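Local atomic coordinates of uncharacterized protein (Bacillus subtilis, PDB entry 5IHY), a protein that is of unknown function but belongs to the all-helical HD-domain superfamily and is probably a metal-dependent phosphohydrolase. Residues B[50-55]-B[119-124]; B[129-134]-B[175-180]; B[142-147]-B[159-164]. All coordinates share one frame; numbering follows the deposited sequence.

Interaction 1: residues B[50-55]-B[119-124]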
# COMPACT_ATOMS: atom_id res chain seq x y z
N GLU B 50 -3.64 -29.16 -10.49
CA GLU B 50 -2.45 -29.49 -11.30
C GLU B 50 -1.85 -30.87 -11.02
O GLU B 50 -0.80 -31.22 -11.57
CB GLU B 50 -1.38 -28.40 -11.13
CG GLU B 50 -1.71 -27.05 -11.79
CD GLU B 50 -1.84 -27.14 -13.30
OE1 GLU B 50 -1.07 -27.91 -13.93
OE2 GLU B 50 -2.71 -26.43 -13.87
N ASN B 51 -2.52 -31.66 -10.18
CA ASN B 51 -2.08 -33.03 -9.83
C ASN B 51 -0.70 -33.12 -9.16
O ASN B 51 0.03 -34.10 -9.33
CB ASN B 51 -2.17 -33.96 -11.04
CG ASN B 51 -2.38 -35.42 -10.64
OD1 ASN B 51 -1.89 -36.33 -11.32
ND2 ASN B 51 -3.10 -35.65 -9.55
N ALA B 52 -0.34 -32.08 -8.41
CA ALA B 52 0.93 -32.05 -7.69
C ALA B 52 0.82 -32.84 -6.38
O ALA B 52 -0.27 -33.08 -5.89
CB ALA B 52 1.33 -30.61 -7.41
N ASP B 53 1.96 -33.24 -5.83
CA ASP B 53 1.98 -33.80 -4.48
C ASP B 53 1.70 -32.67 -3.49
O ASP B 53 2.45 -31.70 -3.41
CB ASP B 53 3.32 -34.47 -4.17
CG ASP B 53 3.33 -35.14 -2.80
OD1 ASP B 53 3.01 -34.46 -1.79
OD2 ASP B 53 3.66 -36.34 -2.72
N LEU B 54 0.62 -32.83 -2.73
CA LEU B 54 0.07 -31.76 -1.90
C LEU B 54 0.85 -31.50 -0.60
O LEU B 54 0.96 -30.35 -0.17
CB LEU B 54 -1.41 -32.01 -1.60
CG LEU B 54 -2.41 -31.99 -2.76
CD1 LEU B 54 -3.84 -32.09 -2.25
CD2 LEU B 54 -2.23 -30.75 -3.65
N PHE B 55 1.37 -32.56 0.01
CA PHE B 55 2.21 -32.44 1.21
C PHE B 55 3.52 -31.73 0.89
O PHE B 55 3.94 -30.82 1.61
CB PHE B 55 2.48 -33.82 1.82
CG PHE B 55 3.29 -33.78 3.10
CD1 PHE B 55 2.77 -33.20 4.26
CD2 PHE B 55 4.56 -34.35 3.15
CE1 PHE B 55 3.51 -33.17 5.45
CE2 PHE B 55 5.32 -34.34 4.33
CZ PHE B 55 4.79 -33.74 5.49
N LEU B 119 12.17 -26.13 -12.16
CA LEU B 119 11.25 -26.53 -11.10
C LEU B 119 10.42 -27.75 -11.49
O LEU B 119 9.99 -27.87 -12.64
CB LEU B 119 10.29 -25.39 -10.72
CG LEU B 119 10.79 -24.07 -10.12
CD1 LEU B 119 9.65 -23.06 -10.08
CD2 LEU B 119 11.38 -24.26 -8.73
N SER B 120 10.20 -28.65 -10.53
CA SER B 120 9.22 -29.73 -10.70
C SER B 120 7.79 -29.15 -10.68
O SER B 120 7.60 -27.96 -10.44
CB SER B 120 9.40 -30.80 -9.61
OG SER B 120 9.19 -30.27 -8.32
N ILE B 121 6.80 -30.00 -10.94
CA ILE B 121 5.40 -29.55 -10.93
C ILE B 121 5.04 -28.90 -9.58
O ILE B 121 4.36 -27.88 -9.54
CB ILE B 121 4.40 -30.69 -11.35
CG1 ILE B 121 2.96 -30.17 -11.46
CG2 ILE B 121 4.48 -31.91 -10.42
CD1 ILE B 121 2.70 -29.33 -12.70
N GLU B 122 5.55 -29.48 -8.49
CA GLU B 122 5.38 -28.95 -7.13
C GLU B 122 6.01 -27.56 -6.95
O GLU B 122 5.43 -26.68 -6.33
CB GLU B 122 5.97 -29.92 -6.10
CG GLU B 122 5.14 -31.17 -5.84
CD GLU B 122 5.31 -32.24 -6.90
OE1 GLU B 122 6.39 -32.29 -7.55
OE2 GLU B 122 4.37 -33.04 -7.09
N GLY B 123 7.21 -27.38 -7.50
CA GLY B 123 7.90 -26.10 -7.45
C GLY B 123 7.16 -25.04 -8.25
O GLY B 123 6.95 -23.92 -7.77
N LYS B 124 6.76 -25.41 -9.46
CA LYS B 124 6.01 -24.53 -10.35
C LYS B 124 4.77 -23.98 -9.66
O LYS B 124 4.48 -22.78 -9.75
CB LYS B 124 5.60 -25.26 -11.63
CG LYS B 124 6.72 -25.35 -12.67
CD LYS B 124 6.30 -26.19 -13.86
CE LYS B 124 7.23 -26.00 -15.05
NZ LYS B 124 8.58 -26.58 -14.83
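Glu122, in the first turn of helix 121-132, reaches across to the backbone of Ala52 and Asp53, where the chain prepares to enter helix 54-63. Its CB only starts the path: CG lies anti to the carbonyl carbon (chi1 -75°), and a bend at the next bond (chi2 80°) turns the chain over the loop. There CG packs 3.7 Å from Asp53 O and grazes Ala52 CB. CD follows at 4.0 Å from Asp53 CB. At the tip, OE2 takes the backbone N-H of Asp53, N to OE2 being 2.7 Å and the N-H...O angle an almost straight 175°. OE2 uses its anti lone pair, the one turned away from OE1, while OE1 forms a salt bridge with Arg98. The two-oxygen head of a glutamate suits this double duty, and Arg98 probably eases the proximity of Asp53, whose OD2 lies 5.5 Å from Glu122 OE2. Asp53 is itself the N-cap, its OD1 accepting from Ile56 N. Alongside, Ile121 CG1 rests 4.4 Å from Ala52 CB and 3.9 Å from Glu50 O; a methyl is small enough to let the loop pass close to the branched side chain. The loop follows the Schellman motif at Asn51 that ends helix 33-49, so the contact ties the 33-49/54-63 junction to the start of helix 121-132, with helix 93-106 supplying Arg98 and Ile102 beside Glu122.

Interaction 2: residues B[129-134]-B[175-180]; sequences ADRLDA and MMNTDT
Arg131 lays its guanidinium beneath the backbone of Met175, with Met175 O above one face and NH2 2.8 Å from that oxygen. The angle is too poor for a hydrogen bond. At the edge of the group comes the Asn177 amide, its plane turned 56° from the guanidinium; Asn177 ND2 and Arg131 NH2 are 2.9 Å apart although both are donors. A shared acceptor probably draws them together: Gln127 OE1 takes a hydrogen bond from each, and Asp128 OD1 accepts from the same ND2. Below the polar layer, Met176, built as selenomethionine, bends at chi2 (-59°) and brings CE to 3.8 Å from Arg131 CB and 4.0 Å from Leu132 CD2. This long, flexible side chain suits packing against the arginine's aliphatic stem. Were Arg131 cut back to an alanine, Gln127 OE1 would probably lose the arginine donor and a gap would be likely to open beside the Met176 methyl. Neighbouring Asp130 belongs to a possible HD-type cluster, with no metal bound to it here, and is hydrogen-bonded to His64. The chemistry is consistent with a cation held partly by attraction to the Met175 carbonyl and by the Gln127 oxygen it shares with Asn177, with no hydrogen bond between the two segments.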
# COMPACT_ATOMS: atom_id res chain seq x y z
N ALA B 129 1.72 -19.46 -6.94
CA ALA B 129 1.00 -18.90 -5.81
C ALA B 129 1.70 -17.62 -5.35
O ALA B 129 1.05 -16.60 -5.10
CB ALA B 129 0.92 -19.90 -4.67
N ASP B 130 3.03 -17.68 -5.28
CA ASP B 130 3.87 -16.54 -4.91
C ASP B 130 3.66 -15.31 -5.80
O ASP B 130 3.55 -14.19 -5.31
CB ASP B 130 5.33 -16.95 -4.97
CG ASP B 130 6.11 -16.42 -3.83
OD1 ASP B 130 6.27 -17.16 -2.84
OD2 ASP B 130 6.54 -15.25 -3.90
N ARG B 131 3.61 -15.54 -7.11
CA ARG B 131 3.38 -14.46 -8.07
C ARG B 131 1.95 -13.94 -8.04
O ARG B 131 1.71 -12.74 -8.24
CB ARG B 131 3.79 -14.90 -9.47
CG ARG B 131 5.29 -15.08 -9.62
CD ARG B 131 5.71 -14.97 -11.06
NE ARG B 131 5.66 -16.27 -11.73
CZ ARG B 131 6.72 -17.03 -11.97
NH1 ARG B 131 7.93 -16.62 -11.59
NH2 ARG B 131 6.57 -18.19 -12.58
N LEU B 132 0.99 -14.83 -7.79
CA LEU B 132 -0.41 -14.44 -7.66
C LEU B 132 -0.63 -13.52 -6.46
O LEU B 132 -1.44 -12.59 -6.53
CB LEU B 132 -1.33 -15.65 -7.61
CG LEU B 132 -1.67 -16.32 -8.94
CD1 LEU B 132 -2.27 -17.70 -8.71
CD2 LEU B 132 -2.60 -15.47 -9.79
N ASP B 133 0.12 -13.76 -5.38
CA ASP B 133 0.02 -12.93 -4.17
C ASP B 133 0.59 -11.53 -4.37
O ASP B 133 0.36 -10.64 -3.55
CB ASP B 133 0.71 -13.59 -2.97
CG ASP B 133 0.08 -13.18 -1.64
OD1 ASP B 133 -1.16 -13.27 -1.52
OD2 ASP B 133 0.81 -12.77 -0.71
N ALA B 134 1.32 -11.34 -5.47
CA ALA B 134 1.90 -10.04 -5.80
C ALA B 134 1.05 -9.22 -6.77
O ALA B 134 1.43 -8.11 -7.14
CB ALA B 134 3.33 -10.21 -6.32
N MSE B 175 4.12 -14.63 -17.00
CA MSE B 175 5.22 -15.41 -16.45
C MSE B 175 4.73 -16.58 -15.59
O MSE B 175 5.55 -17.30 -15.01
CB MSE B 175 6.15 -14.51 -15.64
CG MSE B 175 7.18 -13.77 -16.47
SE MSE B 175 7.91 -12.18 -15.58
CE MSE B 175 8.54 -13.00 -13.91
N MSE B 176 3.41 -16.76 -15.51
CA MSE B 176 2.82 -17.87 -14.77
C MSE B 176 3.27 -19.20 -15.35
O MSE B 176 3.53 -19.29 -16.55
CB MSE B 176 1.28 -17.78 -14.78
CG MSE B 176 0.70 -16.57 -14.05
SE MSE B 176 1.22 -16.51 -12.16
CE MSE B 176 0.80 -14.64 -11.81
N ASN B 177 3.39 -20.22 -14.51
CA ASN B 177 3.85 -21.54 -14.97
C ASN B 177 2.73 -22.49 -15.35
O ASN B 177 2.85 -23.23 -16.32
CB ASN B 177 4.74 -22.20 -13.91
CG ASN B 177 6.07 -21.49 -13.74
OD1 ASN B 177 6.86 -21.38 -14.68
ND2 ASN B 177 6.33 -21.03 -12.52
N THR B 178 1.63 -22.47 -14.58
CA THR B 178 0.56 -23.45 -14.75
C THR B 178 -0.70 -22.85 -15.37
O THR B 178 -0.96 -21.66 -15.24
CB THR B 178 0.22 -24.14 -13.41
OG1 THR B 178 -0.23 -23.17 -12.45
CG2 THR B 178 1.45 -24.87 -12.85
N ASP B 179 -1.48 -23.69 -16.06
CA ASP B 179 -2.72 -23.24 -16.70
C ASP B 179 -3.76 -22.67 -15.73
O ASP B 179 -4.48 -21.72 -16.08
CB ASP B 179 -3.34 -24.36 -17.54
CG ASP B 179 -2.80 -24.40 -18.97
OD1 ASP B 179 -2.09 -23.44 -19.37
OD2 ASP B 179 -3.10 -25.38 -19.69
N THR B 180 -3.82 -23.23 -14.52
CA THR B 180 -4.77 -22.79 -13.50
C THR B 180 -4.40 -21.42 -12.95
O THR B 180 -5.26 -20.57 -12.70
CB THR B 180 -4.89 -23.82 -12.33
OG1 THR B 180 -4.95 -25.15 -12.86
CG2 THR B 180 -6.14 -23.55 -11.50

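Interaction 3: residues B[142-147]-B[159-164]; sequences RAFMFA and QSAYAH
Ala161 sends its single methyl into the surface of helix 136-150, where Phe144, Ala143 and Ala147 receive it. The closest approach is to the ring: Ala161 CB lies 3.5 Å from Phe144 CD1, and CE1 of the same ring is almost as near. The methyl comes in obliquely, neither square over the face nor at the rim. With CG of Phe144 standing beside the backbone N (chi1 -75°), the ring swings from its own helix toward Ala161. Ala143 adds backbone to the same site, its O being 3.9 Å from Ala161 CB, and one turn later Ala147 CB lies 4.2 Å from that methyl. Alanine suits these places because the backbones come near, Phe144 CA and Ala161 CA being 5.9 Å apart. The two are consecutive helices of the all-helical fold, packed against each other and joined by the loop 151-160. Ser160 is the N-cap that starts helix 161-169: its OG accepts a weak bond from Ala163 N, at 3.4 Å, and the same hydroxyl, on a short stem well placed for that task, is hydrogen-bonded to Asp157 O. Further along the helix, His164 CD2 approaches Ala143 CB at 4.4 Å. Phe144 also packs on Leu154 and Tyr195, and on Ala141 of the second subunit, while Ala147 meets Met145 of that subunit.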
# COMPACT_ATOMS: atom_id res chain seq x y z
N ARG B 142 0.43 -4.79 -1.08
CA ARG B 142 1.78 -5.16 -0.65
C ARG B 142 2.84 -4.21 -1.22
O ARG B 142 3.77 -3.80 -0.50
CB ARG B 142 2.10 -6.62 -1.00
CG ARG B 142 1.22 -7.65 -0.28
CD ARG B 142 1.51 -9.07 -0.75
NE ARG B 142 2.82 -9.55 -0.28
CZ ARG B 142 3.74 -10.13 -1.04
NH1 ARG B 142 3.52 -10.34 -2.34
NH2 ARG B 142 4.89 -10.53 -0.51
N ALA B 143 2.68 -3.84 -2.49
CA ALA B 143 3.56 -2.91 -3.16
C ALA B 143 3.63 -1.54 -2.48
O ALA B 143 4.70 -0.94 -2.42
CB ALA B 143 3.16 -2.76 -4.63
N PHE B 144 2.49 -1.05 -1.98
CA PHE B 144 2.45 0.24 -1.28
C PHE B 144 2.98 0.16 0.16
O PHE B 144 3.59 1.11 0.66
CB PHE B 144 1.04 0.84 -1.30
CG PHE B 144 0.64 1.43 -2.63
CD1 PHE B 144 1.28 2.55 -3.13
CD2 PHE B 144 -0.41 0.87 -3.36
CE1 PHE B 144 0.90 3.10 -4.36
CE2 PHE B 144 -0.80 1.41 -4.59
CZ PHE B 144 -0.13 2.53 -5.09
N MSE B 145 2.73 -0.97 0.82
CA MSE B 145 3.31 -1.22 2.15
C MSE B 145 4.83 -1.26 2.08
O MSE B 145 5.51 -0.70 2.94
CB MSE B 145 2.78 -2.52 2.74
CG MSE B 145 1.37 -2.43 3.25
SE MSE B 145 0.79 -4.09 4.05
CE MSE B 145 1.78 -4.01 5.71
N PHE B 146 5.36 -1.93 1.06
CA PHE B 146 6.79 -2.04 0.83
C PHE B 146 7.42 -0.65 0.64
O PHE B 146 8.44 -0.32 1.25
CB PHE B 146 7.07 -2.95 -0.36
CG PHE B 146 8.53 -3.25 -0.58
CD1 PHE B 146 9.14 -4.32 0.09
CD2 PHE B 146 9.30 -2.48 -1.45
CE1 PHE B 146 10.49 -4.61 -0.11
CE2 PHE B 146 10.65 -2.76 -1.66
CZ PHE B 146 11.24 -3.83 -0.98
N ALA B 147 6.79 0.17 -0.21
CA ALA B 147 7.24 1.54 -0.46
C ALA B 147 7.27 2.35 0.83
O ALA B 147 8.22 3.11 1.07
CB ALA B 147 6.34 2.21 -1.49
N GLN B 159 11.83 4.44 -8.12
CA GLN B 159 11.70 3.51 -7.00
C GLN B 159 10.26 3.47 -6.46
O GLN B 159 9.91 2.62 -5.64
CB GLN B 159 12.68 3.87 -5.88
N SER B 160 9.43 4.39 -6.94
CA SER B 160 8.05 4.53 -6.48
C SER B 160 7.22 3.27 -6.74
O SER B 160 7.56 2.46 -7.61
CB SER B 160 7.39 5.76 -7.11
OG SER B 160 7.08 5.55 -8.48
N ALA B 161 6.14 3.11 -5.98
CA ALA B 161 5.22 1.99 -6.16
C ALA B 161 4.52 2.03 -7.51
O ALA B 161 4.25 0.99 -8.11
CB ALA B 161 4.20 1.93 -5.04
N TYR B 162 4.23 3.24 -8.00
CA TYR B 162 3.54 3.40 -9.27
C TYR B 162 4.37 2.84 -10.42
O TYR B 162 3.85 2.07 -11.23
CB TYR B 162 3.17 4.87 -9.52
CG TYR B 162 2.26 5.10 -10.70
CD1 TYR B 162 0.98 4.55 -10.73
CD2 TYR B 162 2.67 5.90 -11.77
CE1 TYR B 162 0.12 4.77 -11.81
CE2 TYR B 162 1.82 6.14 -12.86
CZ TYR B 162 0.55 5.56 -12.87
OH TYR B 162 -0.29 5.78 -13.94
N ALA B 163 5.65 3.21 -10.47
CA ALA B 163 6.60 2.72 -11.48
C ALA B 163 6.86 1.21 -11.38
O ALA B 163 7.16 0.57 -12.39
CB ALA B 163 7.91 3.49 -11.40
N HIS B 164 6.75 0.66 -10.17
CA HIS B 164 6.84 -0.78 -9.95
C HIS B 164 5.72 -1.57 -10.64
O HIS B 164 5.93 -2.73 -11.02
CB HIS B 164 6.84 -1.09 -8.44
CG HIS B 164 7.18 -2.50 -8.11
ND1 HIS B 164 8.42 -3.06 -8.38
CD2 HIS B 164 6.46 -3.48 -7.52
CE1 HIS B 164 8.44 -4.32 -7.98
NE2 HIS B 164 7.26 -4.60 -7.44

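In the fold
Interactions 1 and 2 both use helix 121-132, one at its first turn and the other toward its C-terminal end, and they touch through Glu50 OE2, which probably bonds to Thr180 OG1. Interaction 3 lies on the opposite side of the chain's centre from interaction 1, about 31 Å away between centres, and falls inside the chain loop that interaction 2 closes. Chemistry follows place. The surface contact at 50-55/119-124 depends on a carboxylate gripping backbone; the partly buried one at 129-134/175-180 mixes a charged group with apolar filling; the buried contact at 142-147/159-164 is mainly apolar packing of alanine methyls and a phenylalanine ring, beside the second subunit.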